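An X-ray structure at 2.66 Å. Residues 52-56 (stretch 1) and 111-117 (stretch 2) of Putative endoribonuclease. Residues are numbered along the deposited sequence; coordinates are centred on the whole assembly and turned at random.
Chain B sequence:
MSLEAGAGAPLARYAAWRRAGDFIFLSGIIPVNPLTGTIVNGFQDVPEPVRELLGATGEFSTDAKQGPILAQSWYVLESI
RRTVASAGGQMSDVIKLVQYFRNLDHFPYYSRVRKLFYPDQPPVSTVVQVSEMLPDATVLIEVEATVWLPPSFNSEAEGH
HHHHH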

# COMPACT_ATOMS: atom_id res chain seq x y z
N GLU B 52 -32.45 -15.36 -14.26
CA GLU B 52 -33.43 -14.30 -13.88
C GLU B 52 -33.97 -14.62 -12.50
O GLU B 52 -34.42 -13.74 -11.79
CB GLU B 52 -34.46 -13.92 -15.00
CG GLU B 52 -35.48 -12.69 -14.75
CD GLU B 52 -34.87 -11.26 -14.58
OE1 GLU B 52 -34.71 -10.51 -15.59
OE2 GLU B 52 -34.63 -10.84 -13.40
N LEU B 53 -33.79 -15.86 -12.06
CA LEU B 53 -34.08 -16.22 -10.68
C LEU B 53 -33.04 -15.70 -9.66
O LEU B 53 -33.34 -15.60 -8.46
CB LEU B 53 -34.21 -17.74 -10.54
CG LEU B 53 -34.60 -18.33 -9.19
CD1 LEU B 53 -35.99 -17.88 -8.79
CD2 LEU B 53 -34.53 -19.82 -9.27
N LEU B 54 -31.82 -15.41 -10.12
CA LEU B 54 -30.83 -14.76 -9.26
C LEU B 54 -30.94 -13.23 -9.38
O LEU B 54 -30.30 -12.51 -8.64
CB LEU B 54 -29.40 -15.25 -9.54
CG LEU B 54 -29.14 -16.76 -9.49
CD1 LEU B 54 -27.77 -17.15 -10.07
CD2 LEU B 54 -29.39 -17.39 -8.11
N GLY B 55 -31.76 -12.76 -10.30
CA GLY B 55 -32.01 -11.33 -10.42
C GLY B 55 -31.25 -10.69 -11.57
O GLY B 55 -31.02 -9.47 -11.56
N ALA B 56 -30.85 -11.48 -12.56
CA ALA B 56 -30.25 -10.92 -13.77
C ALA B 56 -31.19 -9.88 -14.40
O ALA B 56 -32.41 -10.04 -14.37
CB ALA B 56 -29.92 -12.02 -14.75
N SER B 111 -27.26 -13.37 0.24
CA SER B 111 -28.50 -13.40 1.00
C SER B 111 -29.73 -13.55 0.10
O SER B 111 -30.63 -14.28 0.44
CB SER B 111 -28.60 -12.14 1.86
OG SER B 111 -29.84 -12.09 2.53
N ARG B 112 -29.76 -12.86 -1.04
CA ARG B 112 -30.85 -13.05 -2.00
C ARG B 112 -30.92 -14.54 -2.34
O ARG B 112 -31.97 -15.17 -2.17
CB ARG B 112 -30.64 -12.18 -3.26
CG ARG B 112 -31.47 -12.59 -4.49
CD ARG B 112 -31.11 -11.78 -5.77
NE ARG B 112 -31.29 -10.34 -5.59
CZ ARG B 112 -30.75 -9.39 -6.36
NH1 ARG B 112 -30.00 -9.68 -7.41
NH2 ARG B 112 -30.98 -8.12 -6.08
N VAL B 113 -29.79 -15.09 -2.77
CA VAL B 113 -29.71 -16.48 -3.18
C VAL B 113 -30.08 -17.46 -2.07
O VAL B 113 -30.78 -18.45 -2.31
CB VAL B 113 -28.33 -16.81 -3.75
CG1 VAL B 113 -28.27 -18.23 -4.29
CG2 VAL B 113 -27.99 -15.83 -4.86
N ARG B 114 -29.61 -17.19 -0.85
CA ARG B 114 -29.85 -18.12 0.24
C ARG B 114 -31.33 -18.25 0.54
O ARG B 114 -31.81 -19.34 0.81
CB ARG B 114 -29.08 -17.76 1.50
CG ARG B 114 -29.03 -18.92 2.47
CD ARG B 114 -28.35 -18.61 3.76
NE ARG B 114 -28.81 -17.36 4.36
CZ ARG B 114 -28.30 -16.85 5.48
NH1 ARG B 114 -27.33 -17.49 6.14
NH2 ARG B 114 -28.76 -15.69 5.95
N LYS B 115 -32.06 -17.14 0.47
CA LYS B 115 -33.52 -17.16 0.59
C LYS B 115 -34.20 -18.19 -0.35
O LYS B 115 -35.14 -18.89 0.06
CB LYS B 115 -34.09 -15.78 0.32
CG LYS B 115 -34.04 -14.85 1.49
CD LYS B 115 -34.57 -13.47 1.06
CE LYS B 115 -34.30 -12.40 2.11
NZ LYS B 115 -34.26 -11.03 1.52
N LEU B 116 -33.71 -18.30 -1.58
CA LEU B 116 -34.24 -19.28 -2.53
C LEU B 116 -34.11 -20.73 -2.08
O LEU B 116 -34.74 -21.60 -2.65
CB LEU B 116 -33.59 -19.13 -3.92
CG LEU B 116 -33.44 -17.76 -4.60
CD1 LEU B 116 -32.65 -17.89 -5.90
CD2 LEU B 116 -34.77 -17.04 -4.84
N PHE B 117 -33.28 -21.00 -1.08
CA PHE B 117 -33.04 -22.38 -0.65
C PHE B 117 -33.64 -22.65 0.72
O PHE B 117 -33.84 -23.81 1.10
CB PHE B 117 -31.54 -22.69 -0.58
CG PHE B 117 -30.89 -22.84 -1.90
CD1 PHE B 117 -30.54 -21.73 -2.65
CD2 PHE B 117 -30.61 -24.10 -2.40
CE1 PHE B 117 -29.95 -21.87 -3.89
CE2 PHE B 117 -30.02 -24.26 -3.63
CZ PHE B 117 -29.67 -23.15 -4.37

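A glycine at the end of a helix leaves room for an arginine that reaches across from another helix to take up a carbonyl there. Gly-55 is the first residue after its helix to leave helical backbone angles, and it does so with a positive phi of 102° and a psi of 22°. At these angles a beta carbon would be jammed against the carbonyl O of Leu-54, a demand for glycine that arises from the backbone alone. The neighbouring stretch adds a second: an ideally placed CB would point toward it and lie 2.5 Å from NH1 of Arg-112, a clash. With hydrogen in that place, CA of Gly-55 sits 4.0 Å from Arg-112 NH1, close enough to cover part of the glycine.

The contact illustrates a general principle, that carbonyls in the last turn of a helix, no longer paired with amides further along, are natural acceptors for side chains. Arg-112 points its CA-to-CB bond toward the other stretch, and its side chain runs extended through chi1 and chi2, both t, before turning at chi3, which is m. NH1 then donates a hydrogen bond to the carbonyl O of Leu-54 over 3.1 Å, with an N-H...O angle of 153°. The oxygen lies at the edge of the guanidinium, near its plane, where the N-H bonds are directed. The aliphatic part of the same side chain closes on this oxygen as well, CD of Arg-112 standing 3.1 Å from O of Leu-54. NH1 is also hydrogen-bonded elsewhere in the structure.

Beside this polar link lies a small apolar cluster. The backbones come nearest at Leu-54 and Val-113, whose CA atoms are 6.4 Å apart, a close approach at which both CA-to-CB bonds run sideways to the other stretch. The end of the Leu-54 side chain nevertheless comes nearer: CD2 lies 3.9 Å from CG2 of Val-113 and 4.0 Å from CD1 of Leu-116. One methyl of a buried leucine thus touches two residues three positions apart, a spacing close to one helical turn. Leu-116, whose CA-to-CB bond points toward the partner, uses the same CD1 to approach Leu-53, 3.8 Å from its CG and 3.5 Å from its carbonyl O.

The two stretches bury 253 Å² in all, a modest area. Leu-54 has the largest share and joins both parts of the contact, its carbonyl receiving the arginine while its side chain packs against Val-113 and Leu-116.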